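Local coordinates for protein putative citrate lyase, alfa subunit (PDB 2HJ0) that is of unspecified function but belongs to the citrate lyase alpha-subunit (CitF) family, with an alpha/beta fold built around two large, mostly parallel beta sheets, at residues G398-T403 and V431-T436; A374-V377 and V383-M386; T379-N384 and T436-V441. All coordinates share one frame; numbering follows the deposited sequence.

How the interactions relate
All three interactions are largely buried. Interactions 2 and 3 share the short strand 383-384, and interaction 1 abuts it through backbone bonds to Val383. Interaction 2 is the hairpin itself, held mainly by backbone hydrogen bonds. Interaction 1 sets the start of helix 400-406 against the loop 431-436, whose Ile432 and Thr433 make those bonds; it lies nearest the middle of the chain, about 11 Å between centres, and turns on one side-chain hydrogen bond. Interaction 3, about 19 Å from that centre, packs the hairpin on residues 436-441 without any hydrogen bond, and its margins reach solvent. The chemistry thus passes from polar, through backbone pairing, to mainly apolar contact.

Interaction 1: G398-T403 and V431-T436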
loop_
_atom_site.group_PDB
_atom_site.type_symbol
_atom_site.label_atom_id
_atom_site.label_comp_id
_atom_site.label_asym_id
_atom_site.label_seq_id
_atom_site.Cartn_x
_atom_site.Cartn_y
_atom_site.Cartn_z
ATOM N N GLY A 398 23.963 -1.338 0.056
ATOM C CA GLY A 398 22.952 -1.070 1.057
ATOM C C GLY A 398 22.352 0.316 0.907
ATOM O O GLY A 398 22.091 0.772 -0.205
ATOM N N GLY A 399 22.128 0.992 2.031
ATOM C CA GLY A 399 21.559 2.323 1.980
ATOM C C GLY A 399 22.609 3.373 2.288
ATOM O O GLY A 399 22.300 4.548 2.504
ATOM N N HIS A 400 23.861 2.939 2.296
ATOM C CA HIS A 400 24.982 3.809 2.598
ATOM C C HIS A 400 24.958 5.148 1.843
ATOM O O HIS A 400 24.758 6.200 2.449
ATOM C CB HIS A 400 26.277 3.061 2.322
ATOM C CG HIS A 400 27.452 3.596 3.070
ATOM N ND1 HIS A 400 28.072 4.781 2.738
ATOM C CD2 HIS A 400 28.150 3.084 4.111
ATOM C CE1 HIS A 400 29.110 4.971 3.537
ATOM N NE2 HIS A 400 29.180 3.955 4.378
ATOM N N CYS A 401 25.153 5.132 0.530
ATOM C CA CYS A 401 25.133 6.391 -0.199
ATOM C C CYS A 401 23.752 7.049 -0.113
ATOM O O CYS A 401 23.631 8.250 -0.323
ATOM C CB CYS A 401 25.524 6.189 -1.668
ATOM S SG CYS A 401 24.241 5.502 -2.738
ATOM N N ASP A 402 22.721 6.264 0.197
ATOM C CA ASP A 402 21.357 6.783 0.312
ATOM C C ASP A 402 21.181 7.727 1.487
ATOM O O ASP A 402 20.875 8.900 1.319
ATOM C CB ASP A 402 20.341 5.655 0.502
ATOM C CG ASP A 402 20.038 4.910 -0.767
ATOM O OD1 ASP A 402 19.897 5.562 -1.836
ATOM O OD2 ASP A 402 19.912 3.665 -0.690
ATOM N N THR A 403 21.344 7.198 2.690
ATOM C CA THR A 403 21.157 8.022 3.866
ATOM C C THR A 403 22.281 9.046 3.973
ATOM O O THR A 403 22.065 10.189 4.375
ATOM C CB THR A 403 21.117 7.172 5.132
ATOM O OG1 THR A 403 22.447 6.779 5.465
ATOM C CG2 THR A 403 20.294 5.945 4.898
ATOM N N VAL A 431 34.182 3.149 -5.428
ATOM C CA VAL A 431 33.449 4.234 -4.793
ATOM C C VAL A 431 31.953 3.958 -4.734
ATOM O O VAL A 431 31.309 3.788 -5.770
ATOM C CB VAL A 431 33.624 5.560 -5.545
ATOM C CG1 VAL A 431 32.785 6.646 -4.890
ATOM C CG2 VAL A 431 35.074 5.955 -5.579
ATOM N N ILE A 432 31.397 3.919 -3.525
ATOM C CA ILE A 432 29.964 3.700 -3.374
ATOM C C ILE A 432 29.294 4.991 -2.914
ATOM O O ILE A 432 28.226 5.343 -3.410
ATOM C CB ILE A 432 29.637 2.546 -2.387
ATOM C CG1 ILE A 432 29.842 1.195 -3.073
ATOM C CG2 ILE A 432 28.176 2.615 -1.962
ATOM C CD1 ILE A 432 31.216 1.001 -3.629
ATOM N N THR A 433 29.925 5.701 -1.986
ATOM C CA THR A 433 29.372 6.955 -1.485
ATOM C C THR A 433 30.362 8.102 -1.665
ATOM O O THR A 433 31.466 8.086 -1.125
ATOM C CB THR A 433 29.020 6.866 0.015
ATOM O OG1 THR A 433 28.089 5.798 0.227
ATOM C CG2 THR A 433 28.415 8.183 0.505
ATOM N N PRO A 434 29.973 9.126 -2.423
ATOM C CA PRO A 434 30.826 10.294 -2.679
ATOM C C PRO A 434 31.117 11.113 -1.422
ATOM O O PRO A 434 30.254 11.263 -0.552
ATOM C CB PRO A 434 30.030 11.091 -3.712
ATOM C CG PRO A 434 28.608 10.795 -3.322
ATOM C CD PRO A 434 28.639 9.296 -3.022
ATOM N N GLY A 435 32.338 11.639 -1.341
ATOM C CA GLY A 435 32.743 12.420 -0.191
ATOM C C GLY A 435 31.813 13.574 0.085
ATOM O O GLY A 435 31.598 13.979 1.235
ATOM N N THR A 436 31.256 14.119 -0.981
ATOM C CA THR A 436 30.323 15.225 -0.842
ATOM C C THR A 436 29.111 14.879 0.035
ATOM O O THR A 436 28.335 15.764 0.375
ATOM C CB THR A 436 29.824 15.656 -2.192
ATOM O OG1 THR A 436 29.413 14.498 -2.919
ATOM C CG2 THR A 436 30.917 16.367 -2.948
#
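Cys401, in the first turn of helix 400-406, and Thr433, in the loop leading to strand 440-442, bring their CA atoms to 4.5 Å, the nearest backbone approach between these segments. Gly399 is the N-cap of that helix, and its carbonyl oxygen receives the Thr403 N-H at 2.8 Å. Directly after the cap, His400 swings its ring towards the loop: CG stands opposite the backbone N (chi1 -157°), and ND1 meets Thr433 OG1 at 2.7 Å. The hydroxyl sits at the ring edge, near the ring plane, and the two side chains cross at about a right angle; either partner could donate in this hydrogen bond. NE2 must donate to the carbonyl of Ser373, which can only accept. Threonine suits its place because it offers the hydroxyl to histidine while its methyl CG2 lies 3.8 Å from Cys401 CA. Beside this pair, Cys401 CB rests 3.3 Å from Ile432 O, a compact side chain where the helix runs close to the loop. Ile432 and Thr433 both face Val383 in a classic beta bulge. Bonds at both ring nitrogens would restrain ring rotation, and through them His400 links the helix start to two loops within a buried setting.

Interaction 2: A374-V377 and V383-M386; sequences ALEV and VNVM
Glu376 and Asn384 form the antiparallel hydrogen-bonded pair of a small hairpin, and their side chains lie alongside each other, pointing the same way. Asn384 N-H reaches Glu376 O at 3.1 Å, almost straight at 175°. In return Asn384 O takes two donors, which approach it differently: Glu376 N lies in the plane of the Asn384 carbonyl on a lone pair, and Leu375 N, at 2.9 Å, nearly along the C=O axis. Two residues facing one make a classic beta bulge.

The Asn384 side chain departs on the Glu376 side, with CB 3.9 Å from Glu376 CB. Its CG, placed opposite the backbone N (chi1 169°), itself lies 3.9 Å from Glu376 OE1. At the tip the two branches divide the work. ND2 makes a weak hydrogen bond to Glu376 OE1 at 3.1 Å, the carboxylate and amide planes being turned 72° apart, and also donates to Thr387 O. OD1 accepts from Met386 N at 3.0 Å; this bond, to the N two residues on, is an Asx turn, and its donor lies above the carbonyl plane.

Val383 lies on the other face, where its CG1 packs on the small methyl of Ala374, CB, at 3.4 Å. Leu375 lays CD1 against Val385 C at 3.7 Å. Asparagine suits its position because one amide supplies both donor and acceptor: both ends of the buried group have partners, OD1 in Met386 N and ND2 in Thr387 O, plus the weak bond to Glu376, whose OE1 carries the link onward to Asn429 N.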
loop_
_atom_site.group_PDB
_atom_site.type_symbol
_atom_site.label_atom_id
_atom_site.label_comp_id
_atom_site.label_asym_id
_atom_site.label_seq_id
_atom_site.Cartn_x
_atom_site.Cartn_y
_atom_site.Cartn_z
ATOM N N ALA A 374 32.758 1.794 7.180
ATOM C CA ALA A 374 33.445 1.799 5.896
ATOM C C ALA A 374 34.617 0.836 5.796
ATOM O O ALA A 374 35.245 0.483 6.799
ATOM C CB ALA A 374 33.931 3.199 5.599
ATOM N N LEU A 375 34.901 0.400 4.572
ATOM C CA LEU A 375 36.047 -0.475 4.340
ATOM C C LEU A 375 37.223 0.459 4.047
ATOM O O LEU A 375 38.318 0.285 4.579
ATOM C CB LEU A 375 35.814 -1.390 3.146
ATOM C CG LEU A 375 34.773 -2.476 3.313
ATOM C CD1 LEU A 375 34.611 -3.179 1.983
ATOM C CD2 LEU A 375 35.190 -3.462 4.383
ATOM N N GLU A 376 36.984 1.452 3.198
ATOM C CA GLU A 376 38.006 2.431 2.864
ATOM C C GLU A 376 37.371 3.813 2.811
ATOM O O GLU A 376 36.146 3.960 2.793
ATOM C CB GLU A 376 38.617 2.179 1.491
ATOM C CG GLU A 376 39.335 0.889 1.275
ATOM C CD GLU A 376 40.003 0.879 -0.091
ATOM O OE1 GLU A 376 39.298 1.123 -1.094
ATOM O OE2 GLU A 376 41.225 0.637 -0.165
ATOM N N VAL A 377 38.228 4.822 2.759
ATOM C CA VAL A 377 37.801 6.208 2.670
ATOM C C VAL A 377 39.054 6.998 2.326
ATOM O O VAL A 377 40.003 7.017 3.101
ATOM C CB VAL A 377 37.147 6.677 4.006
ATOM C CG1 VAL A 377 37.943 6.162 5.177
ATOM C CG2 VAL A 377 37.038 8.187 4.038
ATOM N N VAL A 383 33.738 7.043 0.161
ATOM C CA VAL A 383 33.667 5.832 0.962
ATOM C C VAL A 383 33.452 4.580 0.115
ATOM O O VAL A 383 32.658 4.588 -0.828
ATOM C CB VAL A 383 32.523 5.935 1.996
ATOM C CG1 VAL A 383 32.531 4.718 2.890
ATOM C CG2 VAL A 383 32.668 7.207 2.823
ATOM N N ASN A 384 34.167 3.510 0.467
ATOM C CA ASN A 384 34.072 2.218 -0.218
ATOM C C ASN A 384 33.565 1.150 0.731
ATOM O O ASN A 384 34.138 0.926 1.793
ATOM C CB ASN A 384 35.443 1.793 -0.778
ATOM C CG ASN A 384 35.465 0.336 -1.278
ATOM O OD1 ASN A 384 34.533 -0.143 -1.932
ATOM N ND2 ASN A 384 36.548 -0.356 -0.983
ATOM N N VAL A 385 32.472 0.508 0.344
ATOM C CA VAL A 385 31.883 -0.563 1.141
ATOM C C VAL A 385 31.640 -1.794 0.255
ATOM O O VAL A 385 30.964 -2.736 0.667
ATOM C CB VAL A 385 30.545 -0.120 1.777
ATOM C CG1 VAL A 385 30.803 0.893 2.880
ATOM C CG2 VAL A 385 29.641 0.477 0.713
HETATM N N MSE A 386 32.199 -1.777 -0.960
HETATM C CA MSE A 386 32.050 -2.880 -1.910
HETATM C C MSE A 386 33.232 -3.848 -1.956
HETATM O O MSE A 386 33.079 -5.035 -1.677
HETATM C CB MSE A 386 31.810 -2.352 -3.331
HETATM C CG MSE A 386 30.355 -2.271 -3.757
HETATM SE SE MSE A 386 29.469 -3.967 -3.730
HETATM C CE MSE A 386 30.647 -4.921 -4.958
#

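Interaction 3: T379-N384 and T436-V441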
loop_
_atom_site.group_PDB
_atom_site.type_symbol
_atom_site.label_atom_id
_atom_site.label_comp_id
_atom_site.label_asym_id
_atom_site.label_seq_id
_atom_site.Cartn_x
_atom_site.Cartn_y
_atom_site.Cartn_z
ATOM N N THR A 379 41.248 10.576 0.741
ATOM C CA THR A 379 41.401 11.964 1.153
ATOM C C THR A 379 40.369 12.891 0.511
ATOM O O THR A 379 40.430 14.115 0.653
ATOM C CB THR A 379 42.805 12.497 0.810
ATOM O OG1 THR A 379 42.958 12.545 -0.612
ATOM C CG2 THR A 379 43.877 11.603 1.408
ATOM N N ASN A 380 39.429 12.312 -0.215
ATOM C CA ASN A 380 38.387 13.109 -0.842
ATOM C C ASN A 380 37.060 12.810 -0.168
ATOM O O ASN A 380 36.000 13.256 -0.613
ATOM C CB ASN A 380 38.305 12.795 -2.333
ATOM C CG ASN A 380 39.226 13.679 -3.157
ATOM O OD1 ASN A 380 40.359 13.970 -2.747
ATOM N ND2 ASN A 380 38.750 14.107 -4.326
ATOM N N PHE A 381 37.147 12.054 0.920
ATOM C CA PHE A 381 35.995 11.650 1.697
ATOM C C PHE A 381 35.097 10.620 1.015
ATOM O O PHE A 381 33.980 10.366 1.471
ATOM C CB PHE A 381 35.206 12.889 2.123
ATOM C CG PHE A 381 35.813 13.604 3.302
ATOM C CD1 PHE A 381 35.493 13.220 4.608
ATOM C CD2 PHE A 381 36.751 14.620 3.113
ATOM C CE1 PHE A 381 36.100 13.830 5.718
ATOM C CE2 PHE A 381 37.371 15.240 4.215
ATOM C CZ PHE A 381 37.041 14.841 5.521
ATOM N N ASN A 382 35.592 10.013 -0.061
ATOM C CA ASN A 382 34.820 8.997 -0.763
ATOM C C ASN A 382 34.863 7.740 0.078
ATOM O O ASN A 382 35.902 7.402 0.636
ATOM C CB ASN A 382 35.405 8.700 -2.144
ATOM C CG ASN A 382 35.252 9.858 -3.096
ATOM O OD1 ASN A 382 34.264 10.583 -3.043
ATOM N ND2 ASN A 382 36.220 10.034 -3.983
ATOM N N VAL A 383 33.738 7.043 0.161
ATOM C CA VAL A 383 33.667 5.832 0.962
ATOM C C VAL A 383 33.452 4.580 0.115
ATOM O O VAL A 383 32.658 4.588 -0.828
ATOM C CB VAL A 383 32.523 5.935 1.996
ATOM C CG1 VAL A 383 32.531 4.718 2.890
ATOM C CG2 VAL A 383 32.668 7.207 2.823
ATOM N N ASN A 384 34.167 3.510 0.467
ATOM C CA ASN A 384 34.072 2.218 -0.218
ATOM C C ASN A 384 33.565 1.150 0.731
ATOM O O ASN A 384 34.138 0.926 1.793
ATOM C CB ASN A 384 35.443 1.793 -0.778
ATOM C CG ASN A 384 35.465 0.336 -1.278
ATOM O OD1 ASN A 384 34.533 -0.143 -1.932
ATOM N ND2 ASN A 384 36.548 -0.356 -0.983
ATOM N N THR A 436 31.256 14.119 -0.981
ATOM C CA THR A 436 30.323 15.225 -0.842
ATOM C C THR A 436 29.111 14.879 0.035
ATOM O O THR A 436 28.335 15.764 0.375
ATOM C CB THR A 436 29.824 15.656 -2.192
ATOM O OG1 THR A 436 29.413 14.498 -2.919
ATOM C CG2 THR A 436 30.917 16.367 -2.948
ATOM N N SER A 437 28.962 13.599 0.387
ATOM C CA SER A 437 27.861 13.130 1.231
ATOM C C SER A 437 28.353 12.797 2.637
ATOM O O SER A 437 27.560 12.557 3.547
ATOM C CB SER A 437 27.203 11.871 0.639
ATOM O OG SER A 437 26.305 12.175 -0.405
ATOM N N VAL A 438 29.669 12.756 2.803
ATOM C CA VAL A 438 30.252 12.441 4.092
ATOM C C VAL A 438 30.613 13.749 4.776
ATOM O O VAL A 438 31.398 14.539 4.256
ATOM C CB VAL A 438 31.493 11.561 3.921
ATOM C CG1 VAL A 438 32.060 11.199 5.276
ATOM C CG2 VAL A 438 31.116 10.305 3.134
ATOM N N ASP A 439 30.018 13.975 5.941
ATOM C CA ASP A 439 30.243 15.198 6.693
ATOM C C ASP A 439 31.337 15.097 7.737
ATOM O O ASP A 439 32.222 15.953 7.807
ATOM C CB ASP A 439 28.947 15.633 7.362
ATOM C CG ASP A 439 27.857 15.941 6.358
ATOM O OD1 ASP A 439 28.094 16.811 5.498
ATOM O OD2 ASP A 439 26.767 15.316 6.424
ATOM N N VAL A 440 31.276 14.058 8.555
ATOM C CA VAL A 440 32.259 13.879 9.607
ATOM C C VAL A 440 32.739 12.452 9.680
ATOM O O VAL A 440 31.947 11.513 9.633
ATOM C CB VAL A 440 31.675 14.239 10.989
ATOM C CG1 VAL A 440 32.775 14.140 12.046
ATOM C CG2 VAL A 440 31.053 15.627 10.955
ATOM N N VAL A 441 34.046 12.302 9.803
ATOM C CA VAL A 441 34.663 10.994 9.900
ATOM C C VAL A 441 35.186 10.837 11.333
ATOM O O VAL A 441 35.799 11.753 11.880
ATOM C CB VAL A 441 35.823 10.867 8.879
ATOM C CG1 VAL A 441 36.649 9.626 9.159
ATOM C CG2 VAL A 441 35.267 10.808 7.477
#
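Phe381 and Val438 face each other where segment 379-384, the hairpin turn and its second strand, meets the chain entering strand 440-442, with CA atoms 6.3 Å apart. The close-packed part is mostly apolar, has no hydrogen bond across it and involves four residues. Phe381 CG stands opposite its own carbonyl carbon, which sends the ring out towards residues 436-441. Two valine methyls meet the CD1-CE1 part of that ring: Val441 CG2 approaches CE1 of Phe381 at 3.6 Å, and Val438 CG1 lies at the ring edge, near its plane, 4.0 Å from Phe381 CD1. The other methyl of Val438 does different work. CG2 meets both Phe381 O, at 3.3 Å, and Val383 CG2, at 3.5 Å, and the side chains of Val383 and Val438 cross at about a right angle. Branching at CB suits Val438 here, since it fills two directions at once, while a long aromatic side chain can reach both Val438 and Val441.

The outer part is far looser. The CB of exposed Thr436 points away, and its side chain stays 6.2 Å or more from 379-384; Asn380, also exposed, keeps its side chain 7.3 Å off. Just beside the two segments, Asn382 OD1 accepts from Gly435 N. Helix 470-481 covers the aromatic end, Ile470 touching Phe381 and Leu473 touching Val441, while Val412 of strand 409-413 touches both Val383 and Val438, so the hairpin lies against the large sheet and its covering helix.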